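Local coordinates for protein phospholipase C-beta (PLC-beta) (PDB 3QR0) that is a multidomain calcium-binding member of the phospholipase C-beta family, joining a PH domain, EF-hand repeats, a TIM-barrel-type X/Y core and a C2 domain, at residues L29-G34 with W119-A124; I39-R44 with W54-K59; R71-A76 with V106-G111; V165-N170 with I208-F213. One frame throughout, in Å; residues are numbered along the deposited sequence.

Contact 1: residues L29-G34 with W119-A124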
# COMPACT_ATOMS: atom_id res chain seq x y z
N LEU A 29 15.65 19.59 -20.91
CA LEU A 29 15.77 20.87 -20.22
C LEU A 29 14.97 20.76 -18.93
O LEU A 29 13.81 20.36 -18.95
CB LEU A 29 15.25 22.03 -21.07
CG LEU A 29 16.12 22.47 -22.25
CD1 LEU A 29 15.53 23.72 -22.91
CD2 LEU A 29 17.57 22.72 -21.85
N LYS A 30 15.62 21.09 -17.82
CA LYS A 30 14.98 21.05 -16.50
C LYS A 30 14.68 22.47 -16.03
O LYS A 30 15.53 23.34 -16.15
CB LYS A 30 15.90 20.35 -15.51
CG LYS A 30 15.33 20.19 -14.11
CD LYS A 30 16.34 19.53 -13.19
CE LYS A 30 15.68 19.07 -11.90
NZ LYS A 30 15.13 20.22 -11.13
N TRP A 31 13.49 22.69 -15.50
CA TRP A 31 13.10 24.00 -14.97
C TRP A 31 12.29 23.84 -13.68
O TRP A 31 11.80 22.75 -13.37
CB TRP A 31 12.31 24.79 -16.01
CG TRP A 31 11.03 24.13 -16.43
CD1 TRP A 31 10.88 23.13 -17.35
CD2 TRP A 31 9.72 24.42 -15.93
NE1 TRP A 31 9.56 22.77 -17.45
CE2 TRP A 31 8.82 23.55 -16.60
CE3 TRP A 31 9.21 25.32 -14.98
CZ2 TRP A 31 7.45 23.56 -16.35
CZ3 TRP A 31 7.85 25.33 -14.74
CH2 TRP A 31 6.98 24.45 -15.42
N GLU A 32 12.16 24.94 -12.94
CA GLU A 32 11.44 24.95 -11.66
C GLU A 32 10.40 26.06 -11.64
O GLU A 32 10.61 27.12 -12.21
CB GLU A 32 12.41 25.21 -10.51
CG GLU A 32 13.38 24.09 -10.23
CD GLU A 32 14.31 24.42 -9.08
OE1 GLU A 32 13.92 25.22 -8.20
OE2 GLU A 32 15.43 23.86 -9.05
N GLU A 33 9.29 25.82 -10.95
CA GLU A 33 8.31 26.87 -10.68
C GLU A 33 8.93 27.92 -9.77
O GLU A 33 9.64 27.58 -8.82
CB GLU A 33 7.06 26.30 -10.00
CG GLU A 33 6.12 25.56 -10.92
CD GLU A 33 4.94 24.96 -10.18
OE1 GLU A 33 5.14 24.34 -9.12
OE2 GLU A 33 3.79 25.11 -10.66
N GLY A 34 8.65 29.19 -10.05
CA GLY A 34 9.16 30.30 -9.24
C GLY A 34 10.55 30.79 -9.59
O GLY A 34 11.12 31.59 -8.85
N TRP A 119 7.92 18.21 -7.09
CA TRP A 119 7.72 18.12 -8.53
C TRP A 119 9.02 18.37 -9.28
O TRP A 119 9.83 19.22 -8.89
CB TRP A 119 6.66 19.14 -8.97
CG TRP A 119 5.32 18.90 -8.37
CD1 TRP A 119 4.89 19.30 -7.13
CD2 TRP A 119 4.23 18.20 -8.97
NE1 TRP A 119 3.60 18.88 -6.92
CE2 TRP A 119 3.17 18.21 -8.03
CE3 TRP A 119 4.03 17.57 -10.20
CZ2 TRP A 119 1.94 17.60 -8.29
CZ3 TRP A 119 2.81 16.98 -10.47
CH2 TRP A 119 1.77 17.00 -9.51
N THR A 120 9.21 17.63 -10.37
CA THR A 120 10.33 17.82 -11.29
C THR A 120 9.75 18.02 -12.69
O THR A 120 8.89 17.25 -13.13
CB THR A 120 11.27 16.59 -11.26
OG1 THR A 120 11.72 16.38 -9.91
CG2 THR A 120 12.47 16.80 -12.18
N HIS A 121 10.22 19.06 -13.38
CA HIS A 121 9.67 19.44 -14.68
C HIS A 121 10.75 19.40 -15.75
O HIS A 121 11.83 19.98 -15.57
CB HIS A 121 9.07 20.84 -14.62
CG HIS A 121 8.06 21.04 -13.53
ND1 HIS A 121 6.79 20.52 -13.59
CD2 HIS A 121 8.14 21.70 -12.35
CE1 HIS A 121 6.12 20.86 -12.50
NE2 HIS A 121 6.93 21.57 -11.73
N LEU A 122 10.44 18.74 -16.86
CA LEU A 122 11.41 18.48 -17.92
C LEU A 122 10.81 18.75 -19.29
O LEU A 122 9.61 18.59 -19.47
CB LEU A 122 11.85 17.02 -17.87
CG LEU A 122 12.44 16.54 -16.55
CD1 LEU A 122 12.57 15.02 -16.55
CD2 LEU A 122 13.78 17.21 -16.31
N VAL A 123 11.66 19.16 -20.24
CA VAL A 123 11.29 19.24 -21.65
C VAL A 123 12.20 18.30 -22.44
O VAL A 123 13.42 18.45 -22.41
CB VAL A 123 11.44 20.68 -22.20
CG1 VAL A 123 10.93 20.76 -23.65
CG2 VAL A 123 10.70 21.68 -21.31
N ALA A 124 11.60 17.31 -23.11
CA ALA A 124 12.35 16.38 -23.96
C ALA A 124 12.62 17.04 -25.32
O ALA A 124 12.06 18.09 -25.62
CB ALA A 124 11.57 15.08 -24.15
O HOH W 1 12.21 20.55 -11.94
O HOH W 2 13.77 17.94 -9.12
O HOH W 3 8.02 20.63 -18.55
O HOH W 4 6.78 22.53 -8.45
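The indole of Trp31 lies nearly flat over His121. CG of Trp31 takes the crowded position between its backbone N and carbonyl carbon (chi1 61°), which folds the ring back across the neighbouring strand. CB of His121 sits over one face of the indole, 3.6 Å from the centroid of the five-membered ring in a CH-pi contact. Further out, the six-membered ring and the imidazole form an offset stack, centroids 4.6 Å apart and planes 21° from each other. Val123 reaches the pyrrole side obliquely with CG2, and a water in the plane of the indole accepts from NE1 of Trp31 and donates to the carbonyl O of Leu122. The backbone beneath is the antiparallel pairing of the first and last strands of the PH-domain sheet, 26-31 against 118-124. Leu29 and Val123 exchange two bonds, Leu29 N to Val123 O at 2.9 Å and Val123 N to Leu29 O at 2.8 Å. On the other face of the sheet, Lys30 runs out with CG anti to its N. Its CB meets CD2 of Leu122 at 3.9 Å, and its CE passes CG2 of Thr120. A bend at chi4 (-63°) then brings NZ to a water that also accepts from His121 N and donates to Trp31 O. Glu33 crosses the imidazole obliquely, with CG 4.2 Å from NE2 of His121; its OE2 is salt-bridged to Lys80.

Contact 2: residues I39-R44 with W54-K59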
# COMPACT_ATOMS: atom_id res chain seq x y z
N ILE A 39 18.24 24.46 -17.14
CA ILE A 39 19.51 23.81 -17.41
C ILE A 39 19.29 22.52 -18.19
O ILE A 39 18.37 21.77 -17.91
CB ILE A 39 20.27 23.49 -16.09
CG1 ILE A 39 21.66 22.93 -16.39
CG2 ILE A 39 19.47 22.53 -15.24
CD1 ILE A 39 22.62 22.98 -15.19
N GLU A 40 20.14 22.29 -19.19
CA GLU A 40 20.10 21.05 -19.93
C GLU A 40 20.80 19.97 -19.13
O GLU A 40 21.92 20.17 -18.65
CB GLU A 40 20.76 21.20 -21.29
CG GLU A 40 20.54 20.00 -22.21
CD GLU A 40 21.46 20.01 -23.41
OE1 GLU A 40 21.54 21.06 -24.08
OE2 GLU A 40 22.10 18.97 -23.67
N ILE A 41 20.13 18.83 -18.98
CA ILE A 41 20.69 17.70 -18.24
C ILE A 41 20.67 16.43 -19.09
O ILE A 41 19.88 16.31 -20.03
CB ILE A 41 19.92 17.45 -16.92
CG1 ILE A 41 18.47 17.03 -17.20
CG2 ILE A 41 19.95 18.69 -16.05
CD1 ILE A 41 17.78 16.36 -16.02
N LEU A 42 21.55 15.49 -18.74
CA LEU A 42 21.48 14.13 -19.25
C LEU A 42 20.85 13.29 -18.15
O LEU A 42 21.49 13.00 -17.14
CB LEU A 42 22.87 13.60 -19.61
CG LEU A 42 22.92 12.14 -20.10
CD1 LEU A 42 22.18 12.01 -21.44
CD2 LEU A 42 24.37 11.67 -20.23
N LEU A 43 19.58 12.92 -18.34
CA LEU A 43 18.85 12.12 -17.37
C LEU A 43 19.10 10.65 -17.66
O LEU A 43 19.08 10.23 -18.82
CB LEU A 43 17.35 12.43 -17.46
CG LEU A 43 16.43 11.84 -16.38
CD1 LEU A 43 16.83 12.35 -14.99
CD2 LEU A 43 14.97 12.17 -16.68
N ARG A 44 19.36 9.86 -16.62
CA ARG A 44 19.65 8.44 -16.79
C ARG A 44 18.92 7.61 -15.74
O ARG A 44 18.55 8.11 -14.68
CB ARG A 44 21.15 8.18 -16.70
CG ARG A 44 21.99 9.03 -17.65
CD ARG A 44 23.47 8.78 -17.44
NE ARG A 44 23.86 7.45 -17.91
CZ ARG A 44 25.05 6.90 -17.71
NH1 ARG A 44 25.99 7.56 -17.04
NH2 ARG A 44 25.30 5.68 -18.18
N TRP A 54 21.08 12.49 -12.57
CA TRP A 54 21.62 13.47 -13.50
C TRP A 54 22.63 14.36 -12.78
O TRP A 54 22.59 14.51 -11.55
CB TRP A 54 20.50 14.32 -14.11
CG TRP A 54 19.78 15.20 -13.12
CD1 TRP A 54 20.03 16.52 -12.87
CD2 TRP A 54 18.70 14.82 -12.26
NE1 TRP A 54 19.17 16.99 -11.90
CE2 TRP A 54 18.35 15.97 -11.52
CE3 TRP A 54 17.99 13.63 -12.05
CZ2 TRP A 54 17.32 15.96 -10.57
CZ3 TRP A 54 16.97 13.63 -11.11
CH2 TRP A 54 16.64 14.78 -10.38
N LYS A 55 23.55 14.94 -13.55
CA LYS A 55 24.56 15.82 -12.99
C LYS A 55 24.22 17.26 -13.31
O LYS A 55 23.77 17.57 -14.41
CB LYS A 55 25.94 15.45 -13.52
CG LYS A 55 26.45 14.14 -12.95
CD LYS A 55 27.87 13.82 -13.40
CE LYS A 55 28.43 12.62 -12.65
NZ LYS A 55 27.55 11.42 -12.77
N ILE A 56 24.42 18.13 -12.33
CA ILE A 56 24.33 19.57 -12.52
C ILE A 56 25.75 20.12 -12.45
O ILE A 56 26.49 19.86 -11.49
CB ILE A 56 23.45 20.24 -11.44
CG1 ILE A 56 21.99 19.80 -11.57
CG2 ILE A 56 23.56 21.77 -11.53
CD1 ILE A 56 21.30 20.26 -12.84
N GLU A 57 26.14 20.84 -13.50
CA GLU A 57 27.50 21.37 -13.60
C GLU A 57 27.80 22.28 -12.41
O GLU A 57 27.05 23.21 -12.13
CB GLU A 57 27.65 22.15 -14.91
CG GLU A 57 29.09 22.43 -15.31
CD GLU A 57 29.20 23.05 -16.69
OE1 GLU A 57 30.21 23.74 -16.95
OE2 GLU A 57 28.27 22.85 -17.51
N GLY A 58 28.87 21.98 -11.68
CA GLY A 58 29.26 22.77 -10.52
C GLY A 58 28.70 22.28 -9.19
O GLY A 58 29.09 22.78 -8.15
N LYS A 59 27.78 21.32 -9.23
CA LYS A 59 27.25 20.70 -8.01
C LYS A 59 28.08 19.48 -7.67
O LYS A 59 28.35 18.65 -8.53
CB LYS A 59 25.78 20.29 -8.18
CG LYS A 59 24.82 21.46 -8.35
CD LYS A 59 24.34 21.99 -7.02
CE LYS A 59 23.13 21.21 -6.52
NZ LYS A 59 22.54 21.87 -5.33
O HOH W 5 23.34 19.69 -16.28
O HOH W 6 23.91 13.19 -16.10
O HOH W 7 23.44 16.36 -16.85
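Two neighbouring strands of the PH-domain sheet, 39-45 and 51-54, part company here: beyond Trp54 the chain leaves the sheet and closes a type II turn from Ile56 to Lys59. Trp54 carries the contact. Its CB rests 3.5 Å from the carbonyl O of Leu42. CG stands between the backbone N and the carbonyl carbon (chi1 66°), and there the ring begins to run under Ile41. CD1 of Ile41 lies over one face of the indole, 3.7 Å from CG of Trp54 and 23° off the normal of the five-membered ring, a CH-pi contact displaced toward the rim. CD1 of Trp54 is touched in addition by CG2 of Ile41. On the six-membered ring, CE3 of Trp54 meets CD1 of Leu43 at 3.4 Å, the two side chains lying side by side and pointing the same way. CZ2 of Trp54, further along the six-membered ring, packs on CE of Lys30, and Leu65 of strand 63-66 also touches the Trp54 side chain. Ile56 continues the apolar row: its CD1 lies in the plane of the indole, at the edge, and touches CG2 of Ile39 and CG2 of Ile41, each at 3.8 Å.

Where the backbones have separated, water takes over the role of direct pairing. One water donates to Glu40 O and Lys55 O, and a second accepts from Leu42 N and donates to Lys55 O, so that Lys55 O is held by two waters. A third donates to Leu42 O at 2.6 Å and accepts from Lys55 N.

Contact 3: residues R71-A76 with V106-G111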
# COMPACT_ATOMS: atom_id res chain seq x y z
N ARG A 71 5.59 9.08 -7.64
CA ARG A 71 4.15 8.85 -7.59
C ARG A 71 3.52 8.84 -8.97
O ARG A 71 2.61 8.06 -9.25
CB ARG A 71 3.49 9.94 -6.74
CG ARG A 71 3.95 9.94 -5.29
CD ARG A 71 3.51 8.70 -4.56
NE ARG A 71 4.14 8.56 -3.25
CZ ARG A 71 3.81 7.64 -2.35
NH1 ARG A 71 2.85 6.76 -2.59
NH2 ARG A 71 4.45 7.60 -1.18
N ASP A 72 3.99 9.72 -9.84
CA ASP A 72 3.51 9.75 -11.20
C ASP A 72 4.53 10.43 -12.09
O ASP A 72 5.37 11.19 -11.63
CB ASP A 72 2.17 10.50 -11.27
CG ASP A 72 1.28 10.03 -12.42
OD1 ASP A 72 1.71 9.18 -13.24
OD2 ASP A 72 0.14 10.52 -12.50
N ILE A 73 4.45 10.09 -13.38
CA ILE A 73 5.17 10.79 -14.41
C ILE A 73 4.20 10.94 -15.57
O ILE A 73 3.53 9.97 -15.96
CB ILE A 73 6.49 10.08 -14.82
CG1 ILE A 73 7.16 10.81 -15.98
CG2 ILE A 73 6.25 8.61 -15.14
CD1 ILE A 73 8.60 10.38 -16.22
N ARG A 74 4.09 12.16 -16.08
CA ARG A 74 3.09 12.51 -17.10
C ARG A 74 3.75 13.23 -18.25
O ARG A 74 4.76 13.90 -18.07
CB ARG A 74 2.03 13.43 -16.50
CG ARG A 74 1.27 12.82 -15.36
CD ARG A 74 0.62 13.86 -14.47
NE ARG A 74 0.23 13.23 -13.21
CZ ARG A 74 -0.19 13.88 -12.13
NH1 ARG A 74 -0.33 15.20 -12.14
NH2 ARG A 74 -0.48 13.19 -11.04
N CYS A 75 3.17 13.09 -19.44
CA CYS A 75 3.69 13.77 -20.61
C CYS A 75 2.56 14.33 -21.47
O CYS A 75 1.39 14.04 -21.23
CB CYS A 75 4.57 12.83 -21.44
SG CYS A 75 3.68 11.44 -22.19
N ALA A 76 2.94 15.14 -22.46
CA ALA A 76 1.99 15.70 -23.41
C ALA A 76 0.90 16.49 -22.69
O ALA A 76 1.20 17.33 -21.83
CB ALA A 76 1.41 14.60 -24.30
N VAL A 106 7.47 16.74 -19.78
CA VAL A 106 7.34 15.62 -18.86
C VAL A 106 7.34 16.18 -17.44
O VAL A 106 8.20 16.98 -17.09
CB VAL A 106 8.50 14.62 -19.01
CG1 VAL A 106 8.42 13.53 -17.92
CG2 VAL A 106 8.49 13.99 -20.39
N THR A 107 6.36 15.76 -16.64
CA THR A 107 6.22 16.21 -15.25
C THR A 107 6.27 15.00 -14.34
O THR A 107 5.57 14.02 -14.57
CB THR A 107 4.88 16.92 -15.04
OG1 THR A 107 4.78 18.04 -15.92
CG2 THR A 107 4.74 17.41 -13.61
N ILE A 108 7.12 15.06 -13.32
CA ILE A 108 7.24 13.98 -12.35
C ILE A 108 6.81 14.51 -10.98
O ILE A 108 7.21 15.60 -10.59
CB ILE A 108 8.69 13.47 -12.26
CG1 ILE A 108 9.24 13.13 -13.65
CG2 ILE A 108 8.78 12.24 -11.35
CD1 ILE A 108 10.72 12.75 -13.65
N CYS A 109 5.97 13.75 -10.28
CA CYS A 109 5.71 14.05 -8.87
C CYS A 109 6.17 12.91 -7.99
O CYS A 109 6.01 11.73 -8.31
CB CYS A 109 4.25 14.40 -8.60
SG CYS A 109 3.05 13.17 -9.06
N HIS A 110 6.76 13.30 -6.86
CA HIS A 110 7.40 12.38 -5.94
C HIS A 110 7.17 12.85 -4.51
O HIS A 110 7.07 14.05 -4.24
CB HIS A 110 8.90 12.26 -6.24
CG HIS A 110 9.54 13.53 -6.70
ND1 HIS A 110 10.20 14.39 -5.85
CD2 HIS A 110 9.61 14.10 -7.93
CE1 HIS A 110 10.65 15.42 -6.53
NE2 HIS A 110 10.30 15.28 -7.80
N GLY A 111 7.09 11.89 -3.60
CA GLY A 111 6.97 12.20 -2.20
C GLY A 111 7.00 10.96 -1.35
O GLY A 111 6.49 9.90 -1.75
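A classic beta bulge opens this antiparallel pairing of strands 70-75 and 105-110, at one edge of the PH-domain sheet: Arg71 and Asp72 both face Cys109. The carbonyl O of Cys109 accepts from Arg71 N at 2.8 Å and from Asp72 N at 3.2 Å. Beyond the bulge, toward Cys75, regular pairing resumes, Arg74 and Thr107 exchanging two bonds. Ile73 points to the other face of the sheet, where its CG1 meets CG1 of Val106 at 3.6 Å and its CD1 lies alongside CG1 of Ile108; helix 127-141 covers this cluster through Ser134 and Phe138.

On the face that carries Asp72, Arg74 and Cys109, SG of Cys109 stands between its own N and carbonyl carbon and touches CB of Asp72 at 3.6 Å. It also lies over one face of the Arg74 guanidinium. That group is held by Asp72: NE and NH2 of Arg74 both bond OD2 side-on in a salt bridge, OD2 lying in the guanidinium plane. Lys406 takes OD1 of Asp72 and Glu354 takes NH2 of Arg74, so this charged pair ties the PH domain to the X domain. Arg71, bent at chi2 (-67°), carries its guanidinium to the strand end, where Ser754 also bonds NH2. There NE and NH2 of Arg71 both hydrogen-bond Gly111 O side-on, each at 3.1 Å, with the oxygen 3° out of the guanidinium plane.

Contact 4: residues V165-N170 with I208-F213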
# COMPACT_ATOMS: atom_id res chain seq x y z
N VAL A 165 25.17 6.25 -9.75
CA VAL A 165 24.91 7.63 -9.34
C VAL A 165 26.14 8.30 -8.75
O VAL A 165 26.49 9.42 -9.13
CB VAL A 165 23.77 7.71 -8.30
CG1 VAL A 165 23.51 9.17 -7.91
CG2 VAL A 165 22.50 7.06 -8.84
N GLU A 166 26.79 7.62 -7.81
CA GLU A 166 27.90 8.20 -7.04
C GLU A 166 29.27 7.98 -7.66
O GLU A 166 30.26 8.53 -7.16
CB GLU A 166 27.91 7.63 -5.62
CG GLU A 166 26.59 7.76 -4.87
CD GLU A 166 26.16 9.20 -4.69
OE1 GLU A 166 27.04 10.08 -4.60
OE2 GLU A 166 24.94 9.45 -4.64
N MET A 167 29.35 7.19 -8.72
CA MET A 167 30.64 6.83 -9.30
C MET A 167 31.27 8.03 -10.02
O MET A 167 30.59 8.76 -10.74
CB MET A 167 30.50 5.65 -10.26
CG MET A 167 31.83 5.06 -10.69
SD MET A 167 31.71 3.37 -11.28
CE MET A 167 30.92 3.61 -12.88
N GLU A 168 32.57 8.21 -9.80
CA GLU A 168 33.33 9.34 -10.33
C GLU A 168 34.59 8.83 -11.02
O GLU A 168 35.56 8.47 -10.35
CB GLU A 168 33.70 10.30 -9.19
CG GLU A 168 34.57 11.50 -9.61
CD GLU A 168 34.92 12.41 -8.43
OE1 GLU A 168 34.68 12.02 -7.27
OE2 GLU A 168 35.44 13.52 -8.68
N LYS A 169 34.56 8.79 -12.35
CA LYS A 169 35.70 8.35 -13.17
C LYS A 169 36.08 6.91 -12.82
O LYS A 169 37.22 6.63 -12.42
CB LYS A 169 36.88 9.31 -13.01
CG LYS A 169 36.47 10.78 -13.10
CD LYS A 169 37.59 11.69 -13.55
CE LYS A 169 37.10 13.13 -13.69
NZ LYS A 169 37.98 13.94 -14.58
N ASN A 170 35.11 6.02 -12.96
CA ASN A 170 35.26 4.59 -12.64
C ASN A 170 35.79 4.32 -11.23
O ASN A 170 36.50 3.34 -11.00
CB ASN A 170 36.14 3.91 -13.70
CG ASN A 170 35.53 3.94 -15.09
OD1 ASN A 170 34.32 3.79 -15.25
ND2 ASN A 170 36.37 4.13 -16.10
N ILE A 208 37.43 3.87 -4.32
CA ILE A 208 37.65 2.47 -4.69
C ILE A 208 37.43 2.27 -6.19
O ILE A 208 36.49 2.80 -6.75
CB ILE A 208 36.68 1.53 -3.93
CG1 ILE A 208 36.72 1.82 -2.42
CG2 ILE A 208 37.03 0.07 -4.20
CD1 ILE A 208 35.77 0.96 -1.61
N ASP A 209 38.31 1.49 -6.82
CA ASP A 209 38.19 1.19 -8.24
C ASP A 209 36.96 0.33 -8.51
O ASP A 209 36.65 -0.58 -7.74
CB ASP A 209 39.44 0.47 -8.77
CG ASP A 209 40.67 1.36 -8.79
OD1 ASP A 209 41.78 0.82 -8.99
OD2 ASP A 209 40.55 2.59 -8.60
N LEU A 210 36.26 0.62 -9.61
CA LEU A 210 35.10 -0.16 -10.02
C LEU A 210 35.43 -1.64 -10.15
O LEU A 210 34.62 -2.49 -9.78
CB LEU A 210 34.54 0.36 -11.36
CG LEU A 210 33.31 -0.37 -11.91
CD1 LEU A 210 32.15 -0.34 -10.91
CD2 LEU A 210 32.87 0.25 -13.23
N LYS A 211 36.62 -1.93 -10.67
CA LYS A 211 37.10 -3.31 -10.83
C LYS A 211 37.06 -4.08 -9.51
O LYS A 211 36.58 -5.21 -9.47
CB LYS A 211 38.54 -3.33 -11.36
CG LYS A 211 38.70 -2.78 -12.77
CD LYS A 211 40.14 -2.35 -13.04
CE LYS A 211 40.25 -1.64 -14.38
NZ LYS A 211 41.65 -1.24 -14.70
N ALA A 212 37.55 -3.45 -8.45
CA ALA A 212 37.61 -4.08 -7.12
C ALA A 212 36.27 -4.02 -6.38
O ALA A 212 36.12 -4.66 -5.34
CB ALA A 212 38.70 -3.42 -6.28
N PHE A 213 35.32 -3.26 -6.91
CA PHE A 213 34.04 -3.02 -6.25
C PHE A 213 32.93 -3.89 -6.86
O PHE A 213 31.99 -3.39 -7.47
CB PHE A 213 33.69 -1.53 -6.34
CG PHE A 213 32.71 -1.06 -5.31
CD1 PHE A 213 33.13 -0.75 -4.02
CD2 PHE A 213 31.36 -0.90 -5.63
CE1 PHE A 213 32.22 -0.30 -3.07
CE2 PHE A 213 30.46 -0.45 -4.67
CZ PHE A 213 30.89 -0.15 -3.39
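The loop 165-170 follows helix 151-165 and leads to the short strand pair 171-173 and 207-209, with Lys169 and Asn170 both at positive phi. This backbone course presents the carbonyl of Asn170 to the other segment just where 208-213 leaves its strand and swings into helical backbone angles at Leu210. Leu210 N donates to Asn170 O at 3.1 Å, with an N-H...O angle of 158°; the donor stands 40° out of the carbonyl plane. Beside this bond, Met167 and Leu210 cross at about a right angle. CG of each is anti to its backbone N. The methionine runs extended to SD, which meets CD1 of Leu210 at 3.8 Å and CD2 at 3.9 Å, so the sulfur straddles both branches of the leucine. The bend at chi3 (73°) sets CE against CD2 as well. CB of Leu210 lies 3.6 Å from Asn170 O, and Leu210 also packs on Thr163 of the helix before the loop. Joining two loops through a short antiparallel strand pair is the arrangement of paired EF-hands, consistent with the EF-hand-like family of this region.

In the fold
Contacts 1, 2 and 3 belong to a single antiparallel sheet of the PH domain; along the chain, contacts 2 and 3 are both nested inside the loop that contact 1 closes. Contact 1 sits between them, its centre about 12 Å from that of contact 2 and about 11 Å from that of contact 3. Lys30 N lies 2.8 Å from Ile39 O on one flank, and Thr120 O lies 2.8 Å from Ile108 N on the other. Contact 4, in the EF-hand region, is about 19 Å from contact 2 and about 30 Å from contact 1, both between centres. Contacts 2 and 4 touch only by packing, Lys55 NZ lying 4.3 Å from Val165 O. The calcium ion is bound elsewhere, by Asn339, Glu368, Asp370 and Glu417.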